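Local coordinates for protein subtilase cytotoxin, subunit B (Escherichia coli, PDB 4BWG) that probably forms the pentameric receptor-binding B subunit of an AB5 toxin, which recognises cell-surface glycans and delivers the proteolytic A subunit into host cells, at residues 6-11 and 77-82. Numbering follows the deposited sequence.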
ATOM      1  N   ALA C   6      12.428   4.086  32.045  1.00 90.45           N
ATOM      2  CA  ALA C   6      11.350   3.605  32.914  1.00 93.04           C
ATOM      3  C   ALA C   6      10.108   4.542  32.952  1.00 95.79           C
ATOM      4  O   ALA C   6       8.992   4.023  32.880  1.00 92.93           O
ATOM      5  CB  ALA C   6      11.873   3.388  34.324  1.00101.55           C
ATOM      6  N   ARG C   7      10.301   5.891  33.051  1.00 94.31           N
ATOM      7  CA  ARG C   7       9.228   6.906  33.107  1.00 93.95           C
ATOM      8  C   ARG C   7       8.188   6.730  31.991  1.00 93.91           C
ATOM      9  O   ARG C   7       6.982   6.685  32.262  1.00 95.08           O
ATOM     10  CB  ARG C   7       9.813   8.326  33.040  1.00 94.42           C
ATOM     11  CG  ARG C   7      10.489   8.773  34.335  1.00114.15           C
ATOM     12  CD  ARG C   7      10.317  10.255  34.585  1.00126.84           C
ATOM     13  NE  ARG C   7      10.598  10.613  35.978  1.00139.89           N
ATOM     14  CZ  ARG C   7       9.689  10.649  36.949  1.00152.75           C
ATOM     15  NH1 ARG C   7       8.423  10.341  36.697  1.00136.19           N
ATOM     16  NH2 ARG C   7      10.040  10.994  38.183  1.00138.86           N
ATOM     17  N   ASP C   8       8.677   6.568  30.744  1.00 84.74           N
ATOM     18  CA  ASP C   8       7.833   6.378  29.558  1.00 77.95           C
ATOM     19  C   ASP C   8       6.993   5.107  29.678  1.00 78.83           C
ATOM     20  O   ASP C   8       7.522   4.084  30.130  1.00 82.56           O
ATOM     21  CB  ASP C   8       8.695   6.282  28.274  1.00 75.25           C
ATOM     22  CG  ASP C   8       9.609   7.440  27.968  1.00 83.35           C
ATOM     23  OD1 ASP C   8       9.314   8.570  28.417  1.00 84.96           O
ATOM     24  OD2 ASP C   8      10.600   7.228  27.242  1.00 89.56           O
ATOM     25  N   GLY C   9       5.721   5.167  29.256  1.00 68.76           N
ATOM     26  CA  GLY C   9       4.823   4.013  29.280  1.00 66.33           C
ATOM     27  C   GLY C   9       4.746   3.313  27.941  1.00 63.12           C
ATOM     28  O   GLY C   9       5.240   3.835  26.941  1.00 58.45           O
ATOM     29  N   MET C  10       4.112   2.129  27.897  1.00 57.09           N
ATOM     30  CA  MET C  10       3.934   1.338  26.687  1.00 50.97           C
ATOM     31  C   MET C  10       2.532   0.795  26.589  1.00 56.29           C
ATOM     32  O   MET C  10       1.881   0.601  27.613  1.00 60.56           O
ATOM     33  CB  MET C  10       4.839   0.095  26.696  1.00 53.17           C
ATOM     34  CG  MET C  10       6.294   0.282  26.821  1.00 57.96           C
ATOM     35  SD  MET C  10       7.154  -1.347  26.741  1.00 63.00           S
ATOM     36  CE  MET C  10       6.408  -2.312  28.013  1.00 64.02           C
ATOM     37  N   PHE C  11       2.106   0.423  25.383  1.00 49.45           N
ATOM     38  CA  PHE C  11       0.862  -0.304  25.128  1.00 48.25           C
ATOM     39  C   PHE C  11       1.216  -1.303  24.050  1.00 44.06           C
ATOM     40  O   PHE C  11       1.605  -0.872  22.963  1.00 38.27           O
ATOM     41  CB  PHE C  11      -0.264   0.658  24.715  1.00 50.40           C
ATOM     42  CG  PHE C  11      -1.523   0.605  25.522  1.00 56.51           C
ATOM     43  CD1 PHE C  11      -1.558   1.114  26.811  1.00 65.37           C
ATOM     44  CD2 PHE C  11      -2.701   0.129  24.962  1.00 59.48           C
ATOM     45  CE1 PHE C  11      -2.731   1.082  27.552  1.00 72.50           C
ATOM     46  CE2 PHE C  11      -3.877   0.112  25.691  1.00 64.46           C
ATOM     47  CZ  PHE C  11      -3.882   0.571  26.987  1.00 69.70           C
ATOM     48  N   TYR C  77       5.097   3.404  22.336  1.00 27.61           N
ATOM     49  CA  TYR C  77       5.861   3.993  23.438  1.00 30.86           C
ATOM     50  C   TYR C  77       5.469   5.453  23.560  1.00 35.29           C
ATOM     51  O   TYR C  77       5.482   6.181  22.567  1.00 34.99           O
ATOM     52  CB  TYR C  77       7.361   3.897  23.192  1.00 32.98           C
ATOM     53  CG  TYR C  77       7.918   2.501  23.124  1.00 36.42           C
ATOM     54  CD1 TYR C  77       7.947   1.804  21.924  1.00 34.39           C
ATOM     55  CD2 TYR C  77       8.504   1.908  24.240  1.00 42.40           C
ATOM     56  CE1 TYR C  77       8.520   0.541  21.837  1.00 36.02           C
ATOM     57  CE2 TYR C  77       9.067   0.635  24.170  1.00 43.67           C
ATOM     58  CZ  TYR C  77       9.084  -0.039  22.960  1.00 47.09           C
ATOM     59  OH  TYR C  77       9.648  -1.290  22.876  1.00 49.85           O
ATOM     60  N   TYR C  78       5.114   5.890  24.747  1.00 33.85           N
ATOM     61  CA  TYR C  78       4.663   7.255  24.955  1.00 34.59           C
ATOM     62  C   TYR C  78       5.225   7.862  26.244  1.00 42.36           C
ATOM     63  O   TYR C  78       5.675   7.152  27.138  1.00 44.87           O
ATOM     64  CB  TYR C  78       3.111   7.293  24.977  1.00 36.09           C
ATOM     65  CG  TYR C  78       2.500   6.618  26.180  1.00 42.26           C
ATOM     66  CD1 TYR C  78       2.273   5.238  26.195  1.00 42.89           C
ATOM     67  CD2 TYR C  78       2.158   7.351  27.314  1.00 48.41           C
ATOM     68  CE1 TYR C  78       1.742   4.604  27.322  1.00 47.82           C
ATOM     69  CE2 TYR C  78       1.638   6.729  28.446  1.00 52.80           C
ATOM     70  CZ  TYR C  78       1.432   5.355  28.444  1.00 59.52           C
ATOM     71  OH  TYR C  78       0.893   4.730  29.538  1.00 68.91           O
ATOM     72  N   GLU C  79       5.176   9.184  26.341  1.00 39.39           N
ATOM     73  CA  GLU C  79       5.542   9.888  27.543  1.00 43.50           C
ATOM     74  C   GLU C  79       4.391  10.801  27.934  1.00 52.27           C
ATOM     75  O   GLU C  79       4.075  11.731  27.182  1.00 52.09           O
ATOM     76  CB  GLU C  79       6.847  10.665  27.409  1.00 44.97           C
ATOM     77  CG  GLU C  79       7.335  11.113  28.770  1.00 55.14           C
ATOM     78  CD  GLU C  79       8.244  12.311  28.849  1.00 82.70           C
ATOM     79  OE1 GLU C  79       9.111  12.485  27.966  1.00 67.82           O
ATOM     80  OE2 GLU C  79       8.061  13.106  29.798  1.00104.19           O
ATOM     81  N   PRO C  80       3.739  10.531  29.088  1.00 52.52           N
ATOM     82  CA  PRO C  80       2.637  11.421  29.533  1.00 55.95           C
ATOM     83  C   PRO C  80       3.085  12.848  29.916  1.00 62.50           C
ATOM     84  O   PRO C  80       4.254  13.059  30.248  1.00 63.20           O
ATOM     85  CB  PRO C  80       2.047  10.703  30.754  1.00 61.90           C
ATOM     86  CG  PRO C  80       2.847   9.436  30.949  1.00 64.85           C
ATOM     87  CD  PRO C  80       4.035   9.456  30.059  1.00 56.23           C
ATOM     88  N   GLY C  81       2.153  13.804  29.863  1.00 60.99           N
ATOM     89  CA  GLY C  81       2.376  15.187  30.294  1.00 64.87           C
ATOM     90  C   GLY C  81       3.346  16.039  29.499  1.00 66.79           C
ATOM     91  O   GLY C  81       3.774  17.099  29.971  1.00 71.26           O
ATOM     92  N   VAL C  82       3.687  15.614  28.281  1.00 56.45           N
ATOM     93  CA  VAL C  82       4.636  16.363  27.469  1.00 53.27           C
ATOM     94  C   VAL C  82       3.971  17.627  26.895  1.00 61.71           C
ATOM     95  O   VAL C  82       4.547  18.709  27.021  1.00 65.32           O
ATOM     96  CB  VAL C  82       5.288  15.472  26.395  1.00 50.14           C
ATOM     97  CG1 VAL C  82       6.210  16.263  25.482  1.00 48.29           C
ATOM     98  CG2 VAL C  82       6.069  14.351  27.055  1.00 49.65           C
TER
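Gly9 and Tyr78 form the centre of this contact, an antiparallel hydrogen-bonded pair at the start of strand 9-12 and close to the end of strand 74-79. The two bonds differ in quality: Tyr78 N gives an almost straight one to Gly9 O, with 173° at the hydrogen. The return bond from Gly9 N to Tyr78 O is bent to 134°. Packing is tightest right here, because the Tyr78 ring folds back over the glycine. Its CG stands between the backbone N and the carbonyl carbon (chi1 68°), which swings the ring across the neighbouring strand, and Gly9 CA lies over one face, offset toward the rim, in a CH-pi contact 4.0 Å from the ring centroid.

On the other face of the sheet, the non-hydrogen-bonded pair Met10 and Tyr77 run side by side. Met10 CG rests 3.8 Å from Tyr77 CD2, and Met10 SD makes an oblique Met-aromatic contact, 4.7 Å from the centroid of the Tyr77 ring. Asp8 and Glu79 meet less favourably: Asp8 OD1 comes 3.9 Å from Glu79 OE1, a like-charge approach that the hydrogen bond from Trp53 NE1 to Glu79 OE1 probably eases. Asp8 already lies in the loop before strand 9-12, and beyond Glu79 the second chain also leaves its strand; Arg7, poorly ordered, leads away from the contact, and Pro80 and Gly81 lie exposed.

Strand 74-79 lies between 9-12 and 96-102, antiparallel to both, an arrangement consistent with the OB-type fold of AB5 toxin B subunits; Tyr77 and Glu79 bond through their backbones to 96-102. Tyr78 touches Ile42 of strand 41-47, whereas the Tyr77 ring meets His20 of a second subunit and its OH bonds Pro112 O.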